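Local coordinates for protein mannan endo-1,6-alpha-mannosidase (PDB 6RY0) that probably cleaves alpha-1,6-mannosidic linkages as a glycosyl hydrolase family 76 transglycosidase that transfers GPI-anchored glycoproteins into the fungal cell wall, at residues A[326-331]-A[371-376]. Numbering follows the deposited sequence.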
loop_
_atom_site.group_PDB
_atom_site.type_symbol
_atom_site.label_atom_id
_atom_site.label_comp_id
_atom_site.label_asym_id
_atom_site.label_seq_id
_atom_site.Cartn_x
_atom_site.Cartn_y
_atom_site.Cartn_z
ATOM N N TYR A 326 3.452 -5.211 -1.369
ATOM C CA TYR A 326 2.107 -4.886 -0.868
ATOM C C TYR A 326 1.183 -6.086 -0.996
ATOM O O TYR A 326 0.397 -6.373 -0.091
ATOM C CB TYR A 326 1.470 -3.712 -1.619
ATOM C CG TYR A 326 2.394 -2.549 -1.828
ATOM C CD1 TYR A 326 3.381 -2.216 -0.916
ATOM C CD2 TYR A 326 2.289 -1.773 -2.958
ATOM C CE1 TYR A 326 4.252 -1.167 -1.139
ATOM C CE2 TYR A 326 3.140 -0.697 -3.191
ATOM C CZ TYR A 326 4.119 -0.410 -2.284
ATOM O OH TYR A 326 5.033 0.608 -2.494
ATOM N N VAL A 327 1.268 -6.809 -2.112
ATOM C CA VAL A 327 0.439 -7.998 -2.310
ATOM C C VAL A 327 0.633 -8.954 -1.136
ATOM O O VAL A 327 -0.323 -9.441 -0.538
ATOM C CB VAL A 327 0.742 -8.661 -3.662
ATOM C CG1 VAL A 327 0.008 -9.973 -3.768
ATOM C CG2 VAL A 327 0.404 -7.741 -4.808
ATOM N N HIS A 328 1.897 -9.243 -0.809
ATOM C CA HIS A 328 2.156 -10.147 0.303
ATOM C C HIS A 328 1.604 -9.631 1.622
ATOM O O HIS A 328 0.927 -10.353 2.341
ATOM C CB HIS A 328 3.683 -10.387 0.442
ATOM C CG HIS A 328 4.187 -11.515 -0.410
ATOM N ND1 HIS A 328 4.440 -12.748 0.126
ATOM C CD2 HIS A 328 4.490 -11.626 -1.742
ATOM C CE1 HIS A 328 4.865 -13.556 -0.848
ATOM N NE2 HIS A 328 4.914 -12.909 -1.994
ATOM N N ARG A 329 1.926 -8.390 1.969
ATOM C CA ARG A 329 1.522 -7.875 3.288
ATOM C C ARG A 329 0.011 -7.795 3.410
ATOM O O ARG A 329 -0.551 -8.113 4.467
ATOM C CB ARG A 329 2.154 -6.484 3.549
ATOM C CG ARG A 329 3.587 -6.526 3.930
ATOM C CD ARG A 329 4.268 -5.124 3.824
ATOM N NE ARG A 329 3.517 -4.161 4.529
ATOM C CZ ARG A 329 3.128 -2.989 4.048
ATOM N NH1 ARG A 329 3.475 -2.520 2.850
ATOM N NH2 ARG A 329 2.319 -2.227 4.814
ATOM N N TRP A 330 -0.642 -7.323 2.358
ATOM C CA TRP A 330 -2.090 -7.144 2.381
ATOM C C TRP A 330 -2.802 -8.492 2.377
ATOM O O TRP A 330 -3.759 -8.695 3.138
ATOM C CB TRP A 330 -2.544 -6.294 1.212
ATOM C CG TRP A 330 -2.095 -4.875 1.262
ATOM C CD1 TRP A 330 -1.654 -4.175 2.330
ATOM C CD2 TRP A 330 -2.029 -3.990 0.140
ATOM N NE1 TRP A 330 -1.294 -2.899 1.926
ATOM C CE2 TRP A 330 -1.525 -2.772 0.583
ATOM C CE3 TRP A 330 -2.332 -4.135 -1.211
ATOM C CZ2 TRP A 330 -1.351 -1.687 -0.256
ATOM C CZ3 TRP A 330 -2.124 -3.072 -2.060
ATOM C CH2 TRP A 330 -1.657 -1.857 -1.569
ATOM N N MET A 331 -2.354 -9.426 1.542
ATOM C CA MET A 331 -2.976 -10.756 1.532
ATOM C C MET A 331 -2.797 -11.474 2.865
ATOM O O MET A 331 -3.690 -12.180 3.321
ATOM C CB MET A 331 -2.477 -11.604 0.376
ATOM C CG MET A 331 -2.978 -11.104 -0.983
ATOM S SD MET A 331 -2.441 -12.090 -2.393
ATOM C CE MET A 331 -3.484 -13.525 -2.210
ATOM N N PHE A 371 14.230 -8.567 -8.394
ATOM C CA PHE A 371 12.795 -8.496 -8.593
ATOM C C PHE A 371 12.199 -9.741 -9.206
ATOM O O PHE A 371 10.994 -9.995 -9.052
ATOM C CB PHE A 371 12.484 -7.345 -9.544
ATOM C CG PHE A 371 11.012 -7.109 -9.772
ATOM C CD1 PHE A 371 10.198 -6.672 -8.735
ATOM C CD2 PHE A 371 10.448 -7.301 -11.022
ATOM C CE1 PHE A 371 8.865 -6.423 -8.947
ATOM C CE2 PHE A 371 9.110 -7.037 -11.229
ATOM C CZ PHE A 371 8.318 -6.620 -10.184
ATOM N N TYR A 372 12.987 -10.493 -9.966
ATOM C CA TYR A 372 12.444 -11.503 -10.884
ATOM C C TYR A 372 12.384 -12.837 -10.167
ATOM O O TYR A 372 13.110 -13.808 -10.473
ATOM C CB TYR A 372 13.282 -11.517 -12.192
ATOM C CG TYR A 372 13.179 -10.178 -12.924
ATOM C CD1 TYR A 372 14.009 -9.132 -12.583
ATOM C CD2 TYR A 372 12.231 -9.960 -13.905
ATOM C CE1 TYR A 372 13.911 -7.898 -13.187
ATOM C CE2 TYR A 372 12.115 -8.727 -14.526
ATOM C CZ TYR A 372 12.950 -7.694 -14.158
ATOM O OH TYR A 372 12.822 -6.485 -14.786
ATOM N N TRP A 373 11.495 -12.898 -9.176
ATOM C CA TRP A 373 11.446 -14.045 -8.284
ATOM C C TRP A 373 11.077 -15.328 -9.029
ATOM O O TRP A 373 11.702 -16.371 -8.844
ATOM C CB TRP A 373 10.472 -13.795 -7.132
ATOM C CG TRP A 373 10.710 -12.555 -6.332
ATOM C CD1 TRP A 373 11.768 -11.690 -6.389
ATOM C CD2 TRP A 373 9.821 -12.036 -5.343
ATOM N NE1 TRP A 373 11.586 -10.657 -5.492
ATOM C CE2 TRP A 373 10.395 -10.840 -4.842
ATOM C CE3 TRP A 373 8.609 -12.474 -4.813
ATOM C CZ2 TRP A 373 9.796 -10.080 -3.842
ATOM C CZ3 TRP A 373 8.004 -11.712 -3.820
ATOM C CH2 TRP A 373 8.612 -10.526 -3.347
ATOM N N LYS A 374 10.048 -15.246 -9.858
ATOM C CA LYS A 374 9.613 -16.431 -10.590
ATOM C C LYS A 374 10.749 -17.025 -11.425
ATOM O O LYS A 374 10.858 -18.243 -11.527
ATOM C CB LYS A 374 8.417 -16.098 -11.456
ATOM C CG LYS A 374 7.910 -17.284 -12.329
ATOM C CD LYS A 374 7.434 -18.544 -11.544
ATOM C CE LYS A 374 6.973 -19.674 -12.462
ATOM N NZ LYS A 374 8.012 -20.485 -13.135
ATOM N N SER A 375 11.584 -16.176 -12.003
ATOM C CA SER A 375 12.681 -16.640 -12.862
ATOM C C SER A 375 13.682 -17.491 -12.146
ATOM O O SER A 375 14.436 -18.230 -12.773
ATOM C CB SER A 375 13.452 -15.456 -13.462
ATOM O OG SER A 375 14.412 -14.877 -12.576
ATOM N N GLY A 376 13.778 -17.354 -10.838
ATOM C CA GLY A 376 14.719 -18.138 -10.062
ATOM C C GLY A 376 16.142 -17.631 -10.006
ATOM O O GLY A 376 16.990 -18.301 -9.408
#
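His328, on helix 323-337, and Trp373, opening a type I turn that runs to Gly376, keep their backbones far apart, with CA atoms separated by 13.2 Å, and meet through their rings alone. Both side chains leave the backbone toward the other segment. With CG anti to its carbonyl carbon (chi1 -55°), Trp373 sends the six-membered end of its indole to the imidazole. There CZ3 lies 3.8 Å from His328 NE2 and 4.1 Å from His328 CD2. NE2 arrives in the indole plane, at its edge, while CZ3 approaches the imidazole obliquely; the planes are inclined at 63° and the centroids of the imidazole and six-membered ring are 5.8 Å apart, so the rings do not stack. Behind the indole, Ser375 OG donates to Tyr372 O, just ahead of the turn, across 2.7 Å. Ser352 of helix 342-358 hydrogen-bonds His328 NE2 and also touches Trp373, and Ala398 and Val395 of helix 389-401 pack on the histidine and tryptophan respectively. The contact thus lodges the loop's indole among helices 323-337, 342-358 and 389-401. Its chemistry is van der Waals: the polar demand of NE2 is met by Ser352, and the indole's C-H edge adds a buried, nonpolar neighbour.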